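Local coordinates for protein putative alpha-L-fucosidase (Bacteroides thetaiotaomicron, PDB 3EYP) that probably hydrolyses alpha-L-fucosidic bonds as a glycoside hydrolase family 29 enzyme, joining a TIM-barrel-type domain to a C-terminal F5/8 type C domain, at residues 13-18 with 386-391; 19-24 with 420-425; 96-101 with 106-111; 259-262 with 267-270; 270-275 with 305-310. All coordinates share one frame; numbering follows the deposited sequence.

Overall arrangement
From the N terminus, helix 12-20 opens contact 1 and, with strand 22-26 that follows it, contact 2; both close some 370 to 400 residues later in the C-terminal beta domain. Their segments alternate along the chain, so the two long loops cross, and they touch where Tyr18 and Ile387 reach His421 and Gly420. Contact 3 closes a short turn, joining the end of the connection after strand 70-76 to helix 105-116. Contacts 4 and 5 come later, the second starting at Ser270 where the first ends, and the Arg259-Asp308 salt bridge joins them. Contacts 3, 4 and 5 fall within the chain spans of contacts 1 and 2. Contacts 1 and 2 thus join the domains, contact 4 folds one barrel loop on itself, and contacts 3 and 5 tie loops to helices.

Contact 1 (13-18 with 386-391); sequences RQLEWY and VIELGH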
# COMPACT_ATOMS: atom_id res chain seq x y z
N ARG A 13 -12.86 4.05 5.13
CA ARG A 13 -11.38 4.19 5.35
C ARG A 13 -10.60 3.29 4.42
O ARG A 13 -9.60 3.65 3.85
CB ARG A 13 -10.98 3.88 6.80
CG ARG A 13 -11.21 5.12 7.68
CD ARG A 13 -10.59 5.00 9.10
NE ARG A 13 -10.89 3.77 9.76
CZ ARG A 13 -11.98 3.57 10.47
NH1 ARG A 13 -12.85 4.53 10.66
NH2 ARG A 13 -12.18 2.40 11.02
N GLN A 14 -11.08 2.07 4.31
CA GLN A 14 -10.42 1.08 3.51
C GLN A 14 -10.54 1.43 2.04
O GLN A 14 -9.64 1.26 1.30
CB GLN A 14 -10.89 -0.34 3.83
CG GLN A 14 -10.50 -0.77 5.24
CD GLN A 14 -11.19 -2.07 5.67
OE1 GLN A 14 -12.36 -2.27 5.37
NE2 GLN A 14 -10.47 -2.94 6.38
N LEU A 15 -11.65 2.00 1.65
CA LEU A 15 -11.80 2.43 0.24
C LEU A 15 -10.84 3.59 -0.07
O LEU A 15 -10.24 3.68 -1.12
CB LEU A 15 -13.25 2.86 -0.02
CG LEU A 15 -14.36 1.82 -0.08
CD1 LEU A 15 -15.76 2.60 -0.06
CD2 LEU A 15 -14.14 0.99 -1.37
N GLU A 16 -10.75 4.53 0.85
CA GLU A 16 -9.87 5.71 0.67
C GLU A 16 -8.40 5.26 0.52
O GLU A 16 -7.67 5.67 -0.39
CB GLU A 16 -10.07 6.68 1.86
CG GLU A 16 -9.13 7.91 1.85
CD GLU A 16 -7.73 7.59 2.36
OE1 GLU A 16 -7.65 6.92 3.43
OE2 GLU A 16 -6.73 7.98 1.70
N TRP A 17 -8.03 4.33 1.38
CA TRP A 17 -6.66 3.75 1.41
C TRP A 17 -6.35 2.99 0.14
O TRP A 17 -5.31 3.17 -0.49
CB TRP A 17 -6.51 2.84 2.65
CG TRP A 17 -5.32 1.92 2.66
CD1 TRP A 17 -4.08 2.20 3.15
CD2 TRP A 17 -5.28 0.55 2.22
NE1 TRP A 17 -3.26 1.08 3.04
CE2 TRP A 17 -3.96 0.06 2.45
CE3 TRP A 17 -6.19 -0.29 1.59
CZ2 TRP A 17 -3.57 -1.21 2.10
CZ3 TRP A 17 -5.80 -1.57 1.23
CH2 TRP A 17 -4.49 -2.03 1.51
N TYR A 18 -7.32 2.20 -0.31
CA TYR A 18 -7.11 1.43 -1.54
C TYR A 18 -6.82 2.36 -2.74
O TYR A 18 -5.99 2.08 -3.61
CB TYR A 18 -8.33 0.52 -1.83
CG TYR A 18 -8.10 -0.95 -1.64
CD1 TYR A 18 -9.00 -1.73 -0.91
CD2 TYR A 18 -7.00 -1.58 -2.23
CE1 TYR A 18 -8.82 -3.10 -0.78
CE2 TYR A 18 -6.79 -2.93 -2.09
CZ TYR A 18 -7.69 -3.68 -1.34
OH TYR A 18 -7.50 -5.03 -1.21
N VAL A 386 -15.61 -4.03 -8.53
CA VAL A 386 -16.36 -3.07 -7.72
C VAL A 386 -16.24 -3.52 -6.26
O VAL A 386 -17.02 -4.27 -5.78
CB VAL A 386 -17.88 -3.00 -8.17
CG1 VAL A 386 -18.66 -1.97 -7.32
CG2 VAL A 386 -17.98 -2.62 -9.66
N ILE A 387 -15.25 -3.02 -5.56
CA ILE A 387 -14.90 -3.60 -4.27
C ILE A 387 -15.86 -3.38 -3.14
O ILE A 387 -15.94 -4.16 -2.22
CB ILE A 387 -13.44 -3.26 -3.84
CG1 ILE A 387 -13.23 -1.76 -3.70
CG2 ILE A 387 -12.49 -3.90 -4.81
CD1 ILE A 387 -11.78 -1.38 -3.17
N GLU A 388 -16.62 -2.30 -3.24
CA GLU A 388 -17.73 -2.04 -2.30
C GLU A 388 -18.71 -3.22 -2.27
O GLU A 388 -19.45 -3.43 -1.30
CB GLU A 388 -18.49 -0.77 -2.69
CG GLU A 388 -17.69 0.50 -2.59
CD GLU A 388 -16.93 0.86 -3.86
OE1 GLU A 388 -16.81 0.01 -4.80
OE2 GLU A 388 -16.45 2.01 -3.95
N LEU A 389 -18.70 -4.00 -3.34
CA LEU A 389 -19.69 -5.06 -3.53
C LEU A 389 -19.10 -6.42 -3.17
O LEU A 389 -19.76 -7.45 -3.23
CB LEU A 389 -20.23 -5.08 -4.96
CG LEU A 389 -21.19 -3.93 -5.29
CD1 LEU A 389 -21.76 -4.05 -6.69
CD2 LEU A 389 -22.30 -3.84 -4.23
N GLY A 390 -17.83 -6.40 -2.78
CA GLY A 390 -17.16 -7.61 -2.26
C GLY A 390 -16.33 -8.33 -3.27
O GLY A 390 -16.31 -7.97 -4.42
N HIS A 391 -15.56 -9.32 -2.80
CA HIS A 391 -14.91 -10.27 -3.69
C HIS A 391 -16.01 -11.17 -4.26
O HIS A 391 -16.56 -12.06 -3.57
CB HIS A 391 -13.86 -11.16 -3.01
CG HIS A 391 -12.50 -10.52 -2.86
ND1 HIS A 391 -11.65 -10.29 -3.92
CD2 HIS A 391 -11.81 -10.18 -1.74
CE1 HIS A 391 -10.51 -9.77 -3.47
NE2 HIS A 391 -10.59 -9.69 -2.15
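Leu15, on helix 12-20, meets Glu388 of the 3-10 turn 387-389 with both methyl branches and Ile387 with CD2, in the interface between the TIM-barrel-type domain and the C-terminal F5/8 type C domain. Its CD2 lies 3.7 Å from Ile387 CG1 as the two side chains slide past each other in opposite directions, and 3.6 Å from Glu388 OE2. Leu15 CD1 rests on the glutamate methylene, 3.8 Å from Glu388 CG, the two side chains crossing at about a right angle. Less than one helical turn on, Tyr18 CD1 is 3.6 Å from Ile387 CD1, which approaches the ring obliquely. No hydrogen bond joins the segments, so the contact is one of van der Waals packing. Ile387 CG1 sits between the backbone N and the carbonyl carbon (chi1 61°), which sends CD1 out between Leu15 and Tyr18, while a bend at chi2 (89°) folds the Glu388 carboxylate back over the leucine. With an alanine at Leu15 both branches are lost, and a gap would probably open between helix and turn, leaving the Glu388 side chain freer to move. Tyr18 is itself held by its OH on Asn289 O and by Trp17 CZ3, 3.5 Å above the centre of the Tyr18 ring. Behind the helix, Trp17 and Tyr18 pack on Val291 of barrel strand 291-295; behind the turn, Val386 and Leu389 lean on strand 447-454.

Contact 2 (19-24 with 420-425); sequences NREMIA and GHKWIV. With GOL (glycerol), chain F.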
# COMPACT_ATOMS: atom_id res chain seq x y z
N ASN A 19 -7.55 3.47 -2.76
CA ASN A 19 -7.50 4.41 -3.86
C ASN A 19 -6.18 5.18 -3.96
O ASN A 19 -5.84 5.77 -5.00
CB ASN A 19 -8.67 5.38 -3.77
CG ASN A 19 -8.85 6.17 -5.05
OD1 ASN A 19 -8.74 5.62 -6.17
ND2 ASN A 19 -9.04 7.47 -4.91
N ARG A 20 -5.43 5.16 -2.87
CA ARG A 20 -4.10 5.85 -2.83
C ARG A 20 -3.10 5.19 -3.81
O ARG A 20 -2.28 5.82 -4.50
CB ARG A 20 -3.51 5.83 -1.42
CG ARG A 20 -4.34 6.47 -0.35
CD ARG A 20 -3.58 6.42 1.00
NE ARG A 20 -4.44 6.71 2.13
CZ ARG A 20 -4.14 6.42 3.40
NH1 ARG A 20 -3.00 5.83 3.73
NH2 ARG A 20 -4.97 6.72 4.34
N GLU A 21 -3.23 3.89 -3.85
CA GLU A 21 -2.38 2.97 -4.65
C GLU A 21 -0.99 2.83 -4.14
O GLU A 21 -0.52 1.73 -3.86
CB GLU A 21 -2.42 3.31 -6.15
CG GLU A 21 -3.81 3.01 -6.68
CD GLU A 21 -3.99 3.09 -8.18
OE1 GLU A 21 -3.05 3.46 -8.91
OE2 GLU A 21 -5.14 2.77 -8.59
N MET A 22 -0.36 3.97 -3.92
CA MET A 22 1.01 4.03 -3.37
C MET A 22 1.07 4.99 -2.17
O MET A 22 0.29 5.96 -2.06
CB MET A 22 1.99 4.52 -4.46
CG MET A 22 2.45 3.50 -5.51
SD MET A 22 3.60 4.01 -6.81
CE MET A 22 5.14 3.93 -5.97
N ILE A 23 1.97 4.69 -1.26
CA ILE A 23 2.25 5.51 -0.04
C ILE A 23 3.76 5.61 0.16
O ILE A 23 4.47 4.63 -0.07
CB ILE A 23 1.61 4.91 1.23
CG1 ILE A 23 0.14 4.63 1.02
CG2 ILE A 23 1.80 5.82 2.41
CD1 ILE A 23 -0.55 3.85 2.20
N ALA A 24 4.31 6.79 0.48
CA ALA A 24 5.74 6.81 0.85
C ALA A 24 6.01 6.55 2.33
O ALA A 24 5.27 6.93 3.18
CB ALA A 24 6.42 8.11 0.41
N GLY A 420 -10.43 -8.25 -6.97
CA GLY A 420 -10.47 -7.13 -6.06
C GLY A 420 -10.24 -5.76 -6.70
O GLY A 420 -10.75 -5.42 -7.78
N HIS A 421 -9.40 -4.98 -6.03
CA HIS A 421 -9.19 -3.58 -6.40
C HIS A 421 -8.59 -3.43 -7.74
O HIS A 421 -8.95 -2.57 -8.56
CB HIS A 421 -8.29 -2.84 -5.33
CG HIS A 421 -8.04 -1.42 -5.66
ND1 HIS A 421 -6.79 -0.95 -5.98
CD2 HIS A 421 -8.88 -0.35 -5.75
CE1 HIS A 421 -6.86 0.35 -6.23
NE2 HIS A 421 -8.11 0.74 -6.08
N LYS A 422 -7.62 -4.26 -7.98
CA LYS A 422 -6.85 -4.21 -9.22
C LYS A 422 -6.03 -5.49 -9.30
O LYS A 422 -5.53 -5.98 -8.29
CB LYS A 422 -5.90 -3.01 -9.23
CG LYS A 422 -5.24 -2.74 -10.59
CD LYS A 422 -4.14 -1.61 -10.47
CE LYS A 422 -4.72 -0.39 -9.91
NZ LYS A 422 -5.34 0.53 -10.94
N TRP A 423 -6.00 -6.06 -10.51
CA TRP A 423 -5.13 -7.17 -10.78
C TRP A 423 -4.49 -6.93 -12.13
O TRP A 423 -5.18 -6.68 -13.13
CB TRP A 423 -5.86 -8.54 -10.73
CG TRP A 423 -4.89 -9.59 -10.35
CD1 TRP A 423 -4.00 -10.21 -11.16
CD2 TRP A 423 -4.63 -10.03 -9.04
NE1 TRP A 423 -3.20 -11.08 -10.43
CE2 TRP A 423 -3.58 -10.98 -9.11
CE3 TRP A 423 -5.17 -9.72 -7.80
CZ2 TRP A 423 -3.07 -11.60 -7.99
CZ3 TRP A 423 -4.67 -10.42 -6.65
CH2 TRP A 423 -3.62 -11.29 -6.77
N ILE A 424 -3.16 -6.94 -12.13
CA ILE A 424 -2.40 -6.76 -13.39
C ILE A 424 -1.77 -8.06 -13.78
O ILE A 424 -1.29 -8.81 -12.93
CB ILE A 424 -1.26 -5.69 -13.20
CG1 ILE A 424 -1.88 -4.30 -12.92
CG2 ILE A 424 -0.25 -5.72 -14.41
CD1 ILE A 424 -0.87 -3.25 -12.41
N VAL A 425 -1.76 -8.33 -15.07
CA VAL A 425 -1.02 -9.47 -15.59
C VAL A 425 -0.09 -8.98 -16.68
O VAL A 425 -0.46 -8.13 -17.50
CB VAL A 425 -1.97 -10.59 -16.11
CG1 VAL A 425 -1.17 -11.60 -16.98
CG2 VAL A 425 -2.64 -11.29 -14.91
C1 GOL F . -3.16 3.91 -13.95
O1 GOL F . -2.42 4.76 -13.10
C2 GOL F . -3.52 2.70 -13.13
O2 GOL F . -3.87 3.13 -11.81
C3 GOL F . -2.27 1.84 -13.10
O3 GOL F . -2.49 0.70 -12.31
O HOH W 1 -7.50 3.35 -7.55
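Glu21 and Lys422 form a salt bridge between the barrel domain and the C-terminal F5/8 type C beta domain, just where helix 12-20 gives way to barrel strand 22-26. The two side chains cross at about a right angle, and Lys422 NZ gives a weak hydrogen bond to Glu21 OE2 at 3.3 Å. Their shapes differ: Glu21 runs extended beyond CG, whereas Lys422 bends at chi3 (-56°) and again at chi4 (-87°), a hooked form that turns its ammonium group toward the carboxylate. The stronger polar partner of Lys422 is Glu384, in the neighbouring strand 380-385, so the lysine is shared by two carboxylates, an arrangement that would probably favour its charged form.

His421 stands across Glu21 rather than along it, with the carboxylate and imidazole planes 77° apart. His421 CE1 is 3.8 Å from Glu21 OE2, met obliquely, and Asn19 CA comes to the same ring at a longer range. A stack with Tyr18 helps to fix the imidazole, linking this contact to the packing of residues 13-18 on 386-391. An ordered water bridges the three side chains: it lies 2.9 Å from Asn19 OD1 and 3.1 Å from His421 NE2, and it is also hydrogen-bonded to Glu21 OE2.

A glycerol, probably from the crystallisation liquor, bonds both members of the ion pair and also Tyr282 OH. Its O2 makes a weak hydrogen bond to Glu21 OE1, while Lys422 NZ donates to glycerol O2 at 3.1 Å and to glycerol O3 at 3.2 Å.

Contact 3 (96-101 with 106-111); sequences AAWKNG and VREFVD
Lys99 and Trp98 both converge on one carboxylate oxygen of Glu108, within a beta-alpha-beta unit of the barrel: strand 70-76, the loop carrying 96-101, helix 105-116 and the adjacent parallel strand 119-124. The one donor across the segments is Lys99 NZ, which forms a salt bridge and hydrogen bond with Glu108 OE2 at 2.9 Å. The same oxygen lies at the edge of the Trp98 indole, near its plane, with Trp98 CZ2 and CH2 each 3.5 Å away. The aromatic rim carries slight positive charge, so this placing is probably favourable, though it is not a hydrogen bond. Ring and carboxylate planes stand 45° apart.

Both groups from the loop come at Glu108 from the opposite direction. The lysine chain runs extended beyond CG, and on its way Lys99 CD passes over one face of the Trp98 ring, 3.5 Å above its plane and offset toward the rim. Trp98 has CG opposite the backbone N (chi1 179°), which carries its six-membered ring out toward Glu108; the indole also packs on Pro51 and Leu54. Glu108 reaches out from the helix extended beyond CG, its side chain touching Leu54 and Cys56.

Two backbone donors of the loop are met within it: Asn100 N reaches Ala97 O, and Gly101 N reaches Trp98 O at 2.9 Å. Trp98 also pairs with the backbone of Phe49. On the helix, Arg107 N finds Asp104 OD1. As for the salt bridge itself, Lys99 NZ meets Glu108 OE2 on its syn side, 20° out of the carboxylate plane.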
# COMPACT_ATOMS: atom_id res chain seq x y z
N ALA A 96 18.83 17.41 20.73
CA ALA A 96 19.66 17.30 19.55
C ALA A 96 20.55 18.53 19.37
O ALA A 96 20.30 19.61 19.92
CB ALA A 96 18.79 17.09 18.28
N ALA A 97 21.58 18.36 18.60
CA ALA A 97 22.44 19.48 18.21
C ALA A 97 21.69 20.30 17.17
O ALA A 97 21.76 21.51 17.14
CB ALA A 97 23.81 18.99 17.70
N TRP A 98 20.83 19.63 16.42
CA TRP A 98 20.07 20.21 15.31
C TRP A 98 19.28 21.40 15.83
O TRP A 98 18.53 21.31 16.81
CB TRP A 98 19.07 19.20 14.73
CG TRP A 98 18.22 19.73 13.59
CD1 TRP A 98 18.67 20.28 12.42
CD2 TRP A 98 16.80 19.70 13.49
NE1 TRP A 98 17.63 20.62 11.62
CE2 TRP A 98 16.46 20.28 12.25
CE3 TRP A 98 15.77 19.26 14.33
CZ2 TRP A 98 15.14 20.41 11.82
CZ3 TRP A 98 14.48 19.41 13.93
CH2 TRP A 98 14.16 20.00 12.68
N LYS A 99 19.47 22.54 15.21
CA LYS A 99 18.69 23.73 15.59
C LYS A 99 18.77 24.08 17.09
O LYS A 99 17.85 24.67 17.66
CB LYS A 99 17.25 23.53 15.16
CG LYS A 99 17.07 23.84 13.66
CD LYS A 99 15.69 23.67 13.18
CE LYS A 99 15.63 23.95 11.71
NZ LYS A 99 14.27 24.40 11.26
N ASN A 100 19.88 23.72 17.68
CA ASN A 100 20.15 23.95 19.12
C ASN A 100 19.02 23.44 20.01
O ASN A 100 18.69 24.00 21.05
CB ASN A 100 20.46 25.45 19.35
CG ASN A 100 20.99 25.75 20.77
OD1 ASN A 100 20.64 26.77 21.33
ND2 ASN A 100 21.80 24.86 21.35
N GLY A 101 18.41 22.35 19.55
CA GLY A 101 17.37 21.68 20.31
C GLY A 101 15.97 22.26 20.16
O GLY A 101 15.04 21.90 20.87
N VAL A 106 8.64 16.48 12.84
CA VAL A 106 7.22 16.11 12.60
C VAL A 106 6.45 17.36 12.08
O VAL A 106 5.77 17.31 11.08
CB VAL A 106 6.51 15.43 13.78
CG1 VAL A 106 5.10 15.05 13.38
CG2 VAL A 106 7.23 14.07 14.19
N ARG A 107 6.67 18.49 12.73
CA ARG A 107 6.12 19.78 12.31
C ARG A 107 6.45 20.07 10.84
O ARG A 107 5.58 20.29 10.04
CB ARG A 107 6.65 20.93 13.16
CG ARG A 107 5.92 22.29 13.03
CD ARG A 107 4.39 22.22 13.11
NE ARG A 107 3.97 21.95 14.49
CZ ARG A 107 2.79 21.47 14.85
NH1 ARG A 107 1.87 21.23 13.95
NH2 ARG A 107 2.52 21.25 16.12
N GLU A 108 7.73 20.14 10.52
CA GLU A 108 8.21 20.36 9.14
C GLU A 108 7.54 19.43 8.12
O GLU A 108 7.11 19.83 7.03
CB GLU A 108 9.74 20.24 9.08
CG GLU A 108 10.40 21.27 10.04
CD GLU A 108 11.82 21.68 9.72
OE1 GLU A 108 12.27 21.54 8.57
OE2 GLU A 108 12.45 22.25 10.65
N PHE A 109 7.52 18.17 8.49
CA PHE A 109 6.88 17.11 7.71
C PHE A 109 5.41 17.39 7.40
O PHE A 109 5.02 17.47 6.22
CB PHE A 109 7.07 15.74 8.39
CG PHE A 109 6.31 14.62 7.72
CD1 PHE A 109 6.68 14.13 6.46
CD2 PHE A 109 5.23 14.05 8.35
CE1 PHE A 109 5.95 13.11 5.86
CE2 PHE A 109 4.52 13.06 7.76
CZ PHE A 109 4.90 12.59 6.50
N VAL A 110 4.60 17.50 8.45
CA VAL A 110 3.17 17.77 8.25
C VAL A 110 2.91 19.12 7.61
O VAL A 110 1.92 19.27 6.89
CB VAL A 110 2.25 17.65 9.52
CG1 VAL A 110 2.30 16.26 10.14
CG2 VAL A 110 2.54 18.72 10.52
N ASP A 111 3.80 20.08 7.80
CA ASP A 111 3.61 21.39 7.15
C ASP A 111 3.82 21.23 5.64
O ASP A 111 3.02 21.69 4.82
CB ASP A 111 4.50 22.50 7.72
CG ASP A 111 4.00 23.02 9.07
OD1 ASP A 111 2.84 22.77 9.45
OD2 ASP A 111 4.80 23.65 9.77

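Contact 4 (259-262 with 267-270); sequences RPSW and EEDS
Ser261 OG donates to Glu268 OE2 at 2.6 Å, the shortest polar bond between these segments, and Glu268 OE2 receives it on its syn lone pair. Both residues belong to the loop that leads from barrel strand 253-257 to helix 275-283, so the contact folds one beta-alpha loop onto itself. The other oxygen, Glu268 OE1, accepts from Ser261 N at 3.1 Å and from a water at 2.7 Å, which in turn accepts from Arg259 NH1. Pro260 presses on the same carboxylate, with its CD 3.4 Å from Glu268 OE1. A leucine in place of Glu268 removes both oxygens, and would probably leave Ser261 N, Ser261 OG and the water without this acceptor and the loop less firmly closed.

Arg259 runs beside Asp269, pointing the same way, its chain extended from CG to NE, and passes its guanidinium beneath the carbonyl Glu268 O, which lies over one face. Its NE is taken by Asp308 in a salt bridge. Guanidinium and Asp269 carboxylate planes are nearly perpendicular, 88° apart. Arg259 NH2 gives Asp269 OD1 a bond of 2.8 Å and 163°, with that oxygen in the guanidinium plane; the bond from Arg259 NH1 to the same oxygen is weak, at 3.3 Å.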
# COMPACT_ATOMS: atom_id res chain seq x y z
N ARG A 259 15.83 0.71 -1.16
CA ARG A 259 17.22 0.29 -0.96
C ARG A 259 17.29 -1.05 -0.20
O ARG A 259 16.27 -1.55 0.20
CB ARG A 259 18.00 1.34 -0.16
CG ARG A 259 18.21 2.65 -0.91
CD ARG A 259 18.40 3.88 0.04
NE ARG A 259 18.84 5.00 -0.75
CZ ARG A 259 20.08 5.44 -0.81
NH1 ARG A 259 21.02 4.86 -0.07
NH2 ARG A 259 20.39 6.45 -1.62
N PRO A 260 18.49 -1.62 -0.03
CA PRO A 260 18.59 -2.87 0.72
C PRO A 260 18.20 -2.68 2.19
O PRO A 260 17.56 -3.58 2.79
CB PRO A 260 20.06 -3.27 0.58
CG PRO A 260 20.48 -2.69 -0.79
CD PRO A 260 19.73 -1.34 -0.80
N SER A 261 18.45 -1.49 2.71
CA SER A 261 18.14 -1.18 4.12
C SER A 261 17.02 -0.17 4.23
O SER A 261 16.70 0.51 3.28
CB SER A 261 19.36 -0.62 4.89
OG SER A 261 20.55 -1.43 4.91
N TRP A 262 16.48 -0.04 5.44
CA TRP A 262 15.36 0.90 5.68
C TRP A 262 15.84 2.34 5.99
O TRP A 262 15.22 3.31 5.62
CB TRP A 262 14.50 0.46 6.84
CG TRP A 262 13.70 -0.73 6.49
CD1 TRP A 262 14.01 -2.02 6.79
CD2 TRP A 262 12.45 -0.76 5.81
NE1 TRP A 262 13.00 -2.87 6.33
CE2 TRP A 262 12.05 -2.11 5.71
CE3 TRP A 262 11.64 0.22 5.22
CZ2 TRP A 262 10.88 -2.49 5.05
CZ3 TRP A 262 10.45 -0.18 4.61
CH2 TRP A 262 10.09 -1.52 4.53
N GLU A 267 26.62 4.10 1.31
CA GLU A 267 27.15 2.97 0.54
C GLU A 267 26.06 2.28 -0.27
O GLU A 267 26.34 1.49 -1.15
CB GLU A 267 27.82 1.94 1.47
CG GLU A 267 29.08 2.49 2.17
CD GLU A 267 28.80 3.20 3.51
OE1 GLU A 267 27.62 3.45 3.83
OE2 GLU A 267 29.78 3.47 4.24
N GLU A 268 24.82 2.60 0.00
CA GLU A 268 23.76 1.97 -0.74
C GLU A 268 23.25 2.86 -1.85
O GLU A 268 22.28 2.56 -2.51
CB GLU A 268 22.63 1.52 0.17
CG GLU A 268 23.00 0.36 1.12
CD GLU A 268 21.86 -0.07 2.02
OE1 GLU A 268 20.75 0.48 1.90
OE2 GLU A 268 22.07 -0.96 2.87
N ASP A 269 23.93 3.99 -2.03
CA ASP A 269 23.53 4.92 -3.12
C ASP A 269 23.62 4.16 -4.42
O ASP A 269 22.83 4.36 -5.30
CB ASP A 269 24.40 6.17 -3.23
CG ASP A 269 24.10 7.20 -2.17
OD1 ASP A 269 23.13 7.06 -1.36
OD2 ASP A 269 24.88 8.18 -2.12
N SER A 270 24.56 3.23 -4.52
CA SER A 270 24.74 2.52 -5.80
C SER A 270 23.87 1.27 -5.87
O SER A 270 24.05 0.47 -6.78
CB SER A 270 26.18 2.06 -5.96
OG SER A 270 26.56 1.37 -4.73
O HOH W 2 20.39 3.02 2.58

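Contact 5 (270-275 with 305-310); sequences SRVKSV and HSTDSL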
# COMPACT_ATOMS: atom_id res chain seq x y z
N SER A 270 24.56 3.23 -4.52
CA SER A 270 24.74 2.52 -5.80
C SER A 270 23.87 1.27 -5.87
O SER A 270 24.05 0.47 -6.78
CB SER A 270 26.18 2.06 -5.96
OG SER A 270 26.56 1.37 -4.73
N ARG A 271 23.00 1.10 -4.89
CA ARG A 271 22.20 -0.14 -4.74
C ARG A 271 20.70 0.11 -4.67
O ARG A 271 19.93 -0.70 -4.13
CB ARG A 271 22.60 -0.89 -3.47
CG ARG A 271 24.08 -1.28 -3.38
CD ARG A 271 24.38 -2.43 -4.28
NE ARG A 271 25.82 -2.65 -4.31
CZ ARG A 271 26.47 -3.42 -3.43
NH1 ARG A 271 25.79 -4.06 -2.47
NH2 ARG A 271 27.79 -3.56 -3.51
N VAL A 272 20.29 1.26 -5.15
CA VAL A 272 18.85 1.57 -5.25
C VAL A 272 18.20 0.64 -6.27
O VAL A 272 18.72 0.35 -7.35
CB VAL A 272 18.57 3.05 -5.66
CG1 VAL A 272 17.08 3.29 -5.83
CG2 VAL A 272 19.15 4.08 -4.64
N LYS A 273 17.02 0.18 -5.93
CA LYS A 273 16.30 -0.70 -6.82
C LYS A 273 16.11 -0.03 -8.17
O LYS A 273 15.86 1.16 -8.30
CB LYS A 273 14.96 -1.13 -6.19
CG LYS A 273 15.19 -2.16 -5.09
CD LYS A 273 13.91 -2.43 -4.30
CE LYS A 273 14.08 -3.66 -3.41
NZ LYS A 273 14.65 -3.26 -2.14
N SER A 274 16.20 -0.86 -9.19
CA SER A 274 16.09 -0.37 -10.56
C SER A 274 14.62 -0.11 -10.86
O SER A 274 13.76 -0.60 -10.17
CB SER A 274 16.65 -1.41 -11.54
OG SER A 274 15.77 -2.54 -11.57
N VAL A 275 14.36 0.68 -11.89
CA VAL A 275 12.99 0.98 -12.32
C VAL A 275 12.24 -0.31 -12.65
O VAL A 275 11.08 -0.48 -12.26
CB VAL A 275 12.95 1.97 -13.54
CG1 VAL A 275 11.54 2.24 -14.03
CG2 VAL A 275 13.68 3.25 -13.15
N HIS A 305 17.82 11.09 -1.62
CA HIS A 305 18.84 10.92 -2.65
C HIS A 305 18.25 10.98 -4.07
O HIS A 305 17.13 10.51 -4.40
CB HIS A 305 19.68 9.63 -2.43
CG HIS A 305 20.86 9.49 -3.32
ND1 HIS A 305 21.92 10.38 -3.30
CD2 HIS A 305 21.18 8.53 -4.22
CE1 HIS A 305 22.81 10.00 -4.21
NE2 HIS A 305 22.40 8.87 -4.76
N SER A 306 19.07 11.53 -4.92
CA SER A 306 18.72 11.67 -6.35
C SER A 306 18.30 10.40 -7.04
O SER A 306 17.33 10.34 -7.78
CB SER A 306 19.85 12.34 -7.13
OG SER A 306 21.13 11.71 -7.05
N THR A 307 19.06 9.35 -6.82
CA THR A 307 18.74 8.09 -7.51
C THR A 307 17.36 7.60 -7.11
O THR A 307 16.53 7.19 -7.93
CB THR A 307 19.81 7.04 -7.27
OG1 THR A 307 21.05 7.59 -7.67
CG2 THR A 307 19.53 5.78 -8.08
N ASP A 308 17.09 7.65 -5.83
CA ASP A 308 15.84 7.18 -5.27
C ASP A 308 14.71 7.93 -5.95
O ASP A 308 13.69 7.37 -6.37
CB ASP A 308 15.77 7.49 -3.75
CG ASP A 308 16.94 6.91 -2.95
OD1 ASP A 308 18.05 6.89 -3.49
OD2 ASP A 308 16.77 6.49 -1.76
N SER A 309 14.91 9.23 -6.00
CA SER A 309 13.93 10.13 -6.60
C SER A 309 13.70 9.88 -8.10
O SER A 309 12.54 9.91 -8.62
CB SER A 309 14.30 11.60 -6.36
OG SER A 309 14.18 11.99 -5.00
N LEU A 310 14.81 9.62 -8.77
CA LEU A 310 14.82 9.39 -10.24
C LEU A 310 14.01 8.14 -10.59
O LEU A 310 13.15 8.15 -11.46
CB LEU A 310 16.25 9.16 -10.73
CG LEU A 310 16.40 8.88 -12.23
CD1 LEU A 310 15.86 10.05 -13.01
CD2 LEU A 310 17.85 8.56 -12.54
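Val272 packs on Thr307 and Asp308 at the start of helix 306-323, where the loop after barrel strand 253-257 passes across it. The apolar part sets the valine's branch point and one methyl against the threonine methyl: Val272 CB lies 3.8 Å from Thr307 CG2, and Val272 CG2 lies 3.9 Å from that same Thr307 CG2, the side chains sliding past each other in opposite directions. With Thr307 CG2 set opposite its backbone N (chi1 of -56° for OG1), it is the methyl and not the hydroxyl that is offered to the valine.

The second kind is methyl against oxygen. Val272 CG2 comes within 3.2 Å of Asp308 OD1, close packing with the side chains crossing at about a right angle.

Backbone polarity is handled nearby. Ser274 caps helix 275-283 through its side chain and its N donates back to Glu277 OE2, the pairing of a capping box; His305 stands at the N-cap position of helix 306-323.

No hydrogen bond joins residues 270-275 to 305-310, so between them the fit is one of shape. From just beyond, His311 ND1 adds a polar tie to Lys273 O, while the charge of Asp308 is met by its stronger partner, Arg259.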